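Local coordinates for beta-N-acetylglucosaminidase-like protein Glycoside hydrolase family 20 (Flavobacterium johnsoniae, PDB 6YHH) that probably acts as a chitobiase of glycoside hydrolase family 20, removing terminal N-acetylglucosamine from chitin fragments during bacterial chitin breakdown, at residues D38-L52 / D110-L124. Sequence-based numbering, arbitrary orientation.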
ATOM      1  N   ASP A  38      -0.674  16.894 -26.074  1.00 13.55           N
ATOM      2  CA  ASP A  38       0.030  17.394 -24.923  1.00 14.07           C
ATOM      3  C   ASP A  38       0.986  16.330 -24.463  1.00 13.54           C
ATOM      4  O   ASP A  38       0.715  15.141 -24.648  1.00 12.77           O
ATOM      5  CB  ASP A  38      -0.958  17.805 -23.778  1.00 14.78           C
ATOM      6  CG  ASP A  38      -0.267  18.363 -22.599  1.00 16.11           C
ATOM      7  OD1 ASP A  38      -0.050  19.613 -22.516  1.00 16.46           O
ATOM      8  OD2 ASP A  38       0.120  17.550 -21.675  1.00 14.70           O
ATOM      9  N   SER A  39       2.118  16.724 -23.859  1.00 13.23           N
ATOM     10  CA  SER A  39       3.113  15.752 -23.384  1.00 14.41           C
ATOM     11  C   SER A  39       2.629  14.753 -22.335  1.00 12.62           C
ATOM     12  O   SER A  39       3.254  13.714 -22.130  1.00 12.11           O
ATOM     13  CB  SER A  39       4.344  16.483 -22.822  1.00 17.18           C
ATOM     14  OG  SER A  39       4.001  17.355 -21.756  1.00 18.35           O
ATOM     15  N   ARG A  40       1.479  14.991 -21.708  1.00 12.21           N
ATOM     16  CA  ARG A  40       0.921  13.977 -20.777  1.00 12.38           C
ATOM     17  C   ARG A  40       0.631  12.670 -21.446  1.00 11.45           C
ATOM     18  O   ARG A  40       0.539  11.610 -20.819  1.00 11.16           O
ATOM     19  CB  ARG A  40      -0.350  14.519 -20.117  1.00 10.88           C
ATOM     20  CG  ARG A  40      -1.584  14.655 -21.016  1.00 11.52           C
ATOM     21  CD  ARG A  40      -2.877  15.103 -20.299  1.00 11.01           C
ATOM     22  NE  ARG A  40      -2.713  16.408 -19.639  1.00 12.60           N
ATOM     23  CZ  ARG A  40      -2.869  17.590 -20.208  1.00 12.99           C
ATOM     24  NH1 ARG A  40      -3.276  17.648 -21.493  1.00 12.36           N
ATOM     25  NH2 ARG A  40      -2.580  18.684 -19.546  1.00 12.58           N
ATOM     26  N   ILE A  41       0.583  12.688 -22.789  1.00 11.16           N
ATOM     27  CA  ILE A  41       0.328  11.432 -23.482  1.00 10.55           C
ATOM     28  C   ILE A  41       1.471  10.418 -23.251  1.00 11.14           C
ATOM     29  O   ILE A  41       1.227   9.188 -23.286  1.00 11.59           O
ATOM     30  CB  ILE A  41       0.071  11.676 -25.023  1.00 10.54           C
ATOM     31  CG1 ILE A  41      -0.436  10.447 -25.734  1.00 10.88           C
ATOM     32  CG2 ILE A  41       1.393  12.077 -25.677  1.00 10.96           C
ATOM     33  CD1 ILE A  41      -1.797   9.924 -25.307  1.00 11.92           C
ATOM     34  N   PHE A  42       2.703  10.881 -23.052  1.00 10.59           N
ATOM     35  CA  PHE A  42       3.874   9.968 -23.007  1.00 11.94           C
ATOM     36  C   PHE A  42       3.853   9.039 -21.783  1.00 11.71           C
ATOM     37  O   PHE A  42       3.971   7.843 -21.901  1.00 11.61           O
ATOM     38  CB  PHE A  42       5.182  10.736 -23.147  1.00 11.05           C
ATOM     39  CG  PHE A  42       5.269  11.475 -24.478  1.00 12.42           C
ATOM     40  CD1 PHE A  42       5.132  10.793 -25.682  1.00 13.80           C
ATOM     41  CD2 PHE A  42       5.387  12.851 -24.475  1.00 15.31           C
ATOM     42  CE1 PHE A  42       5.186  11.503 -26.910  1.00 15.42           C
ATOM     43  CE2 PHE A  42       5.453  13.549 -25.687  1.00 16.23           C
ATOM     44  CZ  PHE A  42       5.328  12.873 -26.861  1.00 16.65           C
ATOM     45  N   GLY A  43       3.615   9.637 -20.634  1.00 12.67           N
ATOM     46  CA  GLY A  43       3.549   8.801 -19.416  1.00 12.03           C
ATOM     47  C   GLY A  43       2.326   7.908 -19.520  1.00 11.73           C
ATOM     48  O   GLY A  43       2.367   6.738 -19.047  1.00 10.78           O
ATOM     49  N   GLY A  44       1.216   8.431 -19.998  1.00 11.28           N
ATOM     50  CA  GLY A  44      -0.018   7.570 -20.097  1.00 12.07           C
ATOM     51  C   GLY A  44       0.147   6.365 -20.960  1.00 10.63           C
ATOM     52  O   GLY A  44      -0.361   5.293 -20.647  1.00 10.25           O
ATOM     53  N   VAL A  45       0.832   6.527 -22.109  1.00 10.28           N
ATOM     54  CA  VAL A  45       1.121   5.414 -23.009  1.00 11.28           C
ATOM     55  C   VAL A  45       2.113   4.446 -22.380  1.00 10.34           C
ATOM     56  O   VAL A  45       1.947   3.220 -22.455  1.00 10.77           O
ATOM     57  CB  VAL A  45       1.569   5.910 -24.430  1.00 10.88           C
ATOM     58  CG1 VAL A  45       1.978   4.728 -25.284  1.00 12.61           C
ATOM     59  CG2 VAL A  45       0.401   6.605 -25.086  1.00 11.93           C
ATOM     60  N   THR A  46       3.100   4.979 -21.700  1.00  9.71           N
ATOM     61  CA  THR A  46       4.067   4.106 -20.999  1.00  9.88           C
ATOM     62  C   THR A  46       3.371   3.256 -19.938  1.00 10.17           C
ATOM     63  O   THR A  46       3.573   2.031 -19.870  1.00 11.13           O
ATOM     64  CB  THR A  46       5.190   4.986 -20.355  1.00 10.90           C
ATOM     65  OG1 THR A  46       5.852   5.808 -21.380  1.00 11.75           O
ATOM     66  CG2 THR A  46       6.222   4.063 -19.704  1.00 11.97           C
ATOM     67  N   ARG A  47       2.508   3.907 -19.128  1.00 10.30           N
ATOM     68  CA  ARG A  47       1.781   3.142 -18.070  1.00 10.64           C
ATOM     69  C   ARG A  47       0.851   2.127 -18.678  1.00 11.37           C
ATOM     70  O   ARG A  47       0.741   1.064 -18.180  1.00 12.21           O
ATOM     71  CB  ARG A  47       1.039   4.115 -17.171  1.00 11.39           C
ATOM     72  CG  ARG A  47       1.978   4.924 -16.309  1.00 13.22           C
ATOM     73  CD  ARG A  47       1.309   5.864 -15.331  1.00 13.90           C
ATOM     74  NE  ARG A  47       0.548   6.967 -15.920  1.00 14.16           N
ATOM     75  CZ  ARG A  47       1.104   8.141 -16.212  1.00 16.15           C
ATOM     76  NH1 ARG A  47       2.403   8.359 -15.947  1.00 15.06           N
ATOM     77  NH2 ARG A  47       0.360   9.073 -16.747  1.00 16.52           N
ATOM     78  N   PHE A  48       0.198   2.450 -19.782  1.00 10.32           N
ATOM     79  CA  PHE A  48      -0.641   1.505 -20.506  1.00 10.33           C
ATOM     80  C   PHE A  48       0.139   0.209 -20.840  1.00 10.55           C
ATOM     81  O   PHE A  48      -0.277  -0.910 -20.629  1.00 10.32           O
ATOM     82  CB  PHE A  48      -1.274   2.153 -21.770  1.00 10.42           C
ATOM     83  CG  PHE A  48      -1.751   1.141 -22.771  1.00 10.81           C
ATOM     84  CD1 PHE A  48      -2.992   0.517 -22.692  1.00 10.87           C
ATOM     85  CD2 PHE A  48      -0.922   0.759 -23.796  1.00 10.98           C
ATOM     86  CE1 PHE A  48      -3.404  -0.408 -23.648  1.00 11.45           C
ATOM     87  CE2 PHE A  48      -1.306  -0.217 -24.708  1.00 10.75           C
ATOM     88  CZ  PHE A  48      -2.530  -0.812 -24.661  1.00 11.59           C
ATOM     89  N   LEU A  49       1.310   0.424 -21.432  1.00 10.99           N
ATOM     90  CA  LEU A  49       2.163  -0.687 -21.866  1.00 11.25           C
ATOM     91  C   LEU A  49       2.630  -1.521 -20.670  1.00 10.37           C
ATOM     92  O   LEU A  49       2.570  -2.747 -20.703  1.00 11.20           O
ATOM     93  CB  LEU A  49       3.322  -0.136 -22.675  1.00 12.45           C
ATOM     94  CG  LEU A  49       4.181  -1.183 -23.373  1.00 15.82           C
ATOM     95  CD1 LEU A  49       3.329  -1.850 -24.413  1.00 16.41           C
ATOM     96  CD2 LEU A  49       5.390  -0.548 -24.050  1.00 16.49           C
ATOM     97  N   ARG A  50       3.061  -0.846 -19.606  1.00  9.83           N
ATOM     98  CA  ARG A  50       3.417  -1.523 -18.374  1.00 10.55           C
ATOM     99  C   ARG A  50       2.269  -2.335 -17.818  1.00 10.14           C
ATOM    100  O   ARG A  50       2.428  -3.513 -17.442  1.00 10.53           O
ATOM    101  CB  ARG A  50       3.942  -0.570 -17.310  1.00 10.73           C
ATOM    102  CG  ARG A  50       5.223   0.202 -17.633  1.00 11.53           C
ATOM    103  CD  ARG A  50       6.432  -0.770 -17.631  1.00 12.36           C
ATOM    104  NE  ARG A  50       6.613  -1.479 -18.869  1.00 12.99           N
ATOM    105  CZ  ARG A  50       7.127  -0.977 -19.999  1.00 15.13           C
ATOM    106  NH1 ARG A  50       7.458   0.328 -20.054  1.00 16.14           N
ATOM    107  NH2 ARG A  50       7.262  -1.757 -21.040  1.00 15.73           N
ATOM    108  N   ARG A  51       1.064  -1.738 -17.798  1.00 10.22           N
ATOM    109  CA  ARG A  51      -0.074  -2.451 -17.271  1.00  8.98           C
ATOM    110  C   ARG A  51      -0.446  -3.666 -18.144  1.00  8.67           C
ATOM    111  O   ARG A  51      -0.713  -4.769 -17.645  1.00  8.90           O
ATOM    112  CB  ARG A  51      -1.270  -1.529 -17.113  1.00  9.52           C
ATOM    113  CG  ARG A  51      -1.063  -0.514 -16.019  1.00 10.13           C
ATOM    114  CD  ARG A  51      -1.965   0.682 -16.118  1.00 10.37           C
ATOM    115  NE  ARG A  51      -3.356   0.383 -15.995  1.00 10.58           N
ATOM    116  CZ  ARG A  51      -4.348   1.191 -16.367  1.00 10.17           C
ATOM    117  NH1 ARG A  51      -4.085   2.298 -17.019  1.00 10.39           N
ATOM    118  NH2 ARG A  51      -5.618   0.847 -16.122  1.00 10.59           N
ATOM    119  N   LEU A  52      -0.456  -3.460 -19.438  1.00  9.12           N
ATOM    120  CA  LEU A  52      -0.729  -4.563 -20.349  1.00  9.42           C
ATOM    121  C   LEU A  52       0.237  -5.717 -20.196  1.00  8.70           C
ATOM    122  O   LEU A  52      -0.158  -6.868 -20.201  1.00  9.50           O
ATOM    123  CB  LEU A  52      -0.726  -4.012 -21.798  1.00 10.13           C
ATOM    124  CG  LEU A  52      -1.093  -5.011 -22.862  1.00 11.00           C
ATOM    125  CD1 LEU A  52      -2.487  -5.616 -22.642  1.00 11.65           C
ATOM    126  CD2 LEU A  52      -0.972  -4.412 -24.256  1.00 12.77           C
ATOM    127  N   ASP A 110      -5.058  14.396 -26.485  1.00 10.68           N
ATOM    128  CA  ASP A 110      -4.547  13.383 -25.567  1.00 10.77           C
ATOM    129  C   ASP A 110      -5.596  13.017 -24.496  1.00 10.80           C
ATOM    130  O   ASP A 110      -5.551  11.917 -23.996  1.00 12.19           O
ATOM    131  CB  ASP A 110      -3.289  13.884 -24.886  1.00 11.39           C
ATOM    132  CG  ASP A 110      -3.453  15.278 -24.455  1.00 11.91           C
ATOM    133  OD1 ASP A 110      -3.252  16.181 -25.334  1.00 12.95           O
ATOM    134  OD2 ASP A 110      -3.840  15.566 -23.308  1.00 12.02           O
ATOM    135  N   LEU A 111      -6.554  13.867 -24.137  1.00 11.72           N
ATOM    136  CA  LEU A 111      -7.513  13.503 -23.081  1.00 11.09           C
ATOM    137  C   LEU A 111      -8.375  12.331 -23.554  1.00 11.66           C
ATOM    138  O   LEU A 111      -8.546  11.325 -22.843  1.00 11.02           O
ATOM    139  CB  LEU A 111      -8.371  14.671 -22.679  1.00 12.18           C
ATOM    140  CG  LEU A 111      -7.665  15.870 -22.109  1.00 12.47           C
ATOM    141  CD1 LEU A 111      -8.660  16.941 -21.848  1.00 15.15           C
ATOM    142  CD2 LEU A 111      -6.879  15.586 -20.847  1.00 13.12           C
ATOM    143  N   GLY A 112      -8.908  12.409 -24.769  1.00 10.73           N
ATOM    144  CA  GLY A 112      -9.611  11.282 -25.339  1.00 10.09           C
ATOM    145  C   GLY A 112      -8.749  10.060 -25.561  1.00 11.16           C
ATOM    146  O   GLY A 112      -9.175   8.929 -25.341  1.00  9.42           O
ATOM    147  N   ALA A 113      -7.510  10.251 -25.988  1.00 10.45           N
ATOM    148  CA  ALA A 113      -6.622   9.091 -26.168  1.00 11.23           C
ATOM    149  C   ALA A 113      -6.318   8.363 -24.855  1.00 11.34           C
ATOM    150  O   ALA A 113      -6.273   7.156 -24.836  1.00 10.41           O
ATOM    151  CB  ALA A 113      -5.351   9.465 -26.847  1.00 11.02           C
ATOM    152  N   LEU A 114      -6.100   9.131 -23.783  1.00 12.00           N
ATOM    153  CA  LEU A 114      -5.906   8.519 -22.459  1.00 11.66           C
ATOM    154  C   LEU A 114      -7.109   7.657 -22.085  1.00 10.77           C
ATOM    155  O   LEU A 114      -6.982   6.569 -21.576  1.00 10.56           O
ATOM    156  CB  LEU A 114      -5.641   9.553 -21.392  1.00 12.28           C
ATOM    157  CG  LEU A 114      -4.299  10.240 -21.502  1.00 13.47           C
ATOM    158  CD1 LEU A 114      -4.189  11.311 -20.467  1.00 15.14           C
ATOM    159  CD2 LEU A 114      -3.136   9.274 -21.405  1.00 12.37           C
ATOM    160  N   HIS A 115      -8.307   8.149 -22.354  1.00  9.76           N
ATOM    161  CA  HIS A 115      -9.494   7.381 -22.099  1.00  9.72           C
ATOM    162  C   HIS A 115      -9.512   6.118 -22.947  1.00 10.06           C
ATOM    163  O   HIS A 115      -9.896   4.999 -22.516  1.00  9.70           O
ATOM    164  CB  HIS A 115     -10.790   8.205 -22.388  1.00 10.00           C
ATOM    165  CG  HIS A 115     -10.999   9.404 -21.510  1.00 10.66           C
ATOM    166  ND1 HIS A 115     -10.655   9.450 -20.155  1.00 10.24           N
ATOM    167  CD2 HIS A 115     -11.557  10.601 -21.791  1.00  9.54           C
ATOM    168  CE1 HIS A 115     -10.992  10.631 -19.658  1.00 10.80           C
ATOM    169  NE2 HIS A 115     -11.569  11.338 -20.635  1.00 10.56           N
ATOM    170  N   GLY A 116      -9.156   6.270 -24.220  1.00  9.89           N
ATOM    171  CA  GLY A 116      -9.197   5.106 -25.097  1.00 10.36           C
ATOM    172  C   GLY A 116      -8.268   4.018 -24.704  1.00 10.06           C
ATOM    173  O   GLY A 116      -8.554   2.835 -24.944  1.00  9.53           O
ATOM    174  N   LEU A 117      -7.118   4.386 -24.104  1.00  9.48           N
ATOM    175  CA  LEU A 117      -6.233   3.360 -23.612  1.00 10.09           C
ATOM    176  C   LEU A 117      -6.890   2.506 -22.502  1.00  9.99           C
ATOM    177  O   LEU A 117      -6.685   1.297 -22.413  1.00 10.67           O
ATOM    178  CB  LEU A 117      -4.957   3.990 -23.076  1.00 11.12           C
ATOM    179  CG  LEU A 117      -4.021   4.667 -24.100  1.00 12.04           C
ATOM    180  CD1 LEU A 117      -2.944   5.408 -23.301  1.00 14.33           C
ATOM    181  CD2 LEU A 117      -3.538   3.640 -25.078  1.00 12.41           C
ATOM    182  N   GLU A 118      -7.740   3.142 -21.689  1.00  9.80           N
ATOM    183  CA  GLU A 118      -8.474   2.409 -20.640  1.00  9.36           C
ATOM    184  C   GLU A 118      -9.487   1.472 -21.229  1.00  9.23           C
ATOM    185  O   GLU A 118      -9.636   0.357 -20.790  1.00  9.94           O
ATOM    186  CB  GLU A 118      -9.150   3.344 -19.665  1.00  9.19           C
ATOM    187  CG  GLU A 118      -8.149   4.251 -18.938  1.00  9.74           C
ATOM    188  CD  GLU A 118      -7.172   3.507 -18.025  1.00  9.96           C
ATOM    189  OE1 GLU A 118      -7.400   2.313 -17.680  1.00 11.07           O
ATOM    190  OE2 GLU A 118      -6.200   4.211 -17.595  1.00 10.57           O
ATOM    191  N   THR A 119     -10.179   1.909 -22.272  1.00  8.45           N
ATOM    192  CA  THR A 119     -11.114   1.028 -22.951  1.00  9.35           C
ATOM    193  C   THR A 119     -10.393  -0.154 -23.550  1.00  9.60           C
ATOM    194  O   THR A 119     -10.906  -1.306 -23.506  1.00  9.75           O
ATOM    195  CB  THR A 119     -11.909   1.794 -24.033  1.00  9.77           C
ATOM    196  OG1 THR A 119     -12.479   2.932 -23.443  1.00 10.29           O
ATOM    197  CG2 THR A 119     -12.980   0.937 -24.632  1.00 10.28           C
ATOM    198  N   LEU A 120      -9.278   0.119 -24.240  1.00 10.53           N
ATOM    199  CA  LEU A 120      -8.440  -0.954 -24.819  1.00 10.28           C
ATOM    200  C   LEU A 120      -8.043  -2.015 -23.784  1.00 10.24           C
ATOM    201  O   LEU A 120      -8.152  -3.221 -24.036  1.00 10.44           O
ATOM    202  CB  LEU A 120      -7.235  -0.372 -25.599  1.00 11.44           C
ATOM    203  CG  LEU A 120      -6.441  -1.402 -26.378  1.00 10.80           C
ATOM    204  CD1 LEU A 120      -7.219  -2.333 -27.261  1.00 11.83           C
ATOM    205  CD2 LEU A 120      -5.328  -0.691 -27.100  1.00 11.71           C
ATOM    206  N   LEU A 121      -7.576  -1.606 -22.612  1.00 10.59           N
ATOM    207  CA  LEU A 121      -7.276  -2.597 -21.560  1.00  9.92           C
ATOM    208  C   LEU A 121      -8.468  -3.439 -21.218  1.00 10.34           C
ATOM    209  O   LEU A 121      -8.337  -4.650 -20.978  1.00 10.85           O
ATOM    210  CB  LEU A 121      -6.755  -1.868 -20.335  1.00 10.54           C
ATOM    211  CG  LEU A 121      -5.344  -1.312 -20.486  1.00 10.20           C
ATOM    212  CD1 LEU A 121      -5.011  -0.386 -19.328  1.00 10.51           C
ATOM    213  CD2 LEU A 121      -4.323  -2.453 -20.624  1.00 11.59           C
ATOM    214  N   GLN A 122      -9.656  -2.804 -21.192  1.00 10.09           N
ATOM    215  CA  GLN A 122     -10.867  -3.572 -20.861  1.00 11.33           C
ATOM    216  C   GLN A 122     -11.302  -4.486 -21.930  1.00 10.56           C
ATOM    217  O   GLN A 122     -11.981  -5.494 -21.626  1.00 11.45           O
ATOM    218  CB  GLN A 122     -11.986  -2.616 -20.499  1.00  9.79           C
ATOM    219  CG  GLN A 122     -11.750  -1.847 -19.193  1.00 10.40           C
ATOM    220  CD  GLN A 122     -12.920  -0.920 -18.852  1.00 11.66           C
ATOM    221  OE1 GLN A 122     -13.727  -0.566 -19.718  1.00 11.28           O
ATOM    222  NE2 GLN A 122     -12.982  -0.476 -17.582  1.00 11.95           N
ATOM    223  N   LEU A 123     -10.832  -4.238 -23.154  1.00 11.18           N
ATOM    224  CA  LEU A 123     -11.180  -5.124 -24.249  1.00 12.87           C
ATOM    225  C   LEU A 123     -10.365  -6.385 -24.322  1.00 13.33           C
ATOM    226  O   LEU A 123     -10.710  -7.341 -25.051  1.00 12.43           O
ATOM    227  CB  LEU A 123     -11.010  -4.402 -25.604  1.00 14.78           C
ATOM    228  CG  LEU A 123     -12.081  -3.631 -26.313  1.00 19.10           C
ATOM    229  CD1 LEU A 123     -11.499  -3.266 -27.716  1.00 20.87           C
ATOM    230  CD2 LEU A 123     -13.410  -4.422 -26.457  1.00 16.31           C
ATOM    231  N   LEU A 124      -9.263  -6.426 -23.576  1.00 12.43           N
ATOM    232  CA  LEU A 124      -8.370  -7.636 -23.527  1.00 12.57           C
ATOM    233  C   LEU A 124      -9.082  -8.868 -23.197  1.00 12.76           C
ATOM    234  O   LEU A 124      -9.854  -8.918 -22.190  1.00 13.67           O
ATOM    235  CB  LEU A 124      -7.231  -7.401 -22.541  1.00 13.70           C
ATOM    236  CG  LEU A 124      -6.123  -8.498 -22.561  1.00 15.07           C
ATOM    237  CD1 LEU A 124      -5.373  -8.513 -23.857  1.00 16.19           C
ATOM    238  CD2 LEU A 124      -5.286  -8.256 -21.296  1.00 17.35           C
TER
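Asp110, at the start of helix 110-123, spends its two carboxylate oxygens on different parts of the opposing helix entrance. OD1 takes the backbone N-H of Asp38 from above the carboxylate plane (Asp38 N to Asp110 OD1, 2.8 Å), while OD2 lies in the guanidinium plane of Arg40 and is met by NH1 at 2.8 Å on its syn side, though out of the carboxylate plane, in a salt bridge. Asp38 OD2, which caps Arg40 N, also sits over one face of that guanidinium, a contact of charges alone; Arg40 NH2 pairs further with Asp221. Ala113 CB then meets Ile41 CD1, and Leu114 rests CD1 on the aliphatic CD of Arg40 and CD2 on Gly44 CA (3.8 Å), where a CB on that glycine would run into the same methyl. The two helices, 5° apart with axes 10.0 Å from each other, are a worked case of parallel helices packing side by side on one face of a sheet, here the mixed sheet of the non-catalytic alpha/beta domain of family 20, with apolar residues along the seam and salt bridges near its start and farther on. Leu117 brings CD2 over a face of the Phe48 ring as a CH-pi contact, 4.0 Å from the centroid, and CD1 against Val45 CG2. Glu118 bends back at chi2 (-65°) to offer both oxygens end-on to Arg51: OE2 to NH1 at 2.9 Å, OE1 to NH2. Were Arg51 an alanine, Glu118 and, on the NE side, Glu500 would probably lose their cationic mate, and Leu121 CD1 the flat group beneath it. Leu121 divides its branches, laying CD1 over the centre of the Arg51 guanidinium and CD2 near Phe48 CE1, before Leu124 CD2 reaches Leu52 CD1 at 4.1 Å.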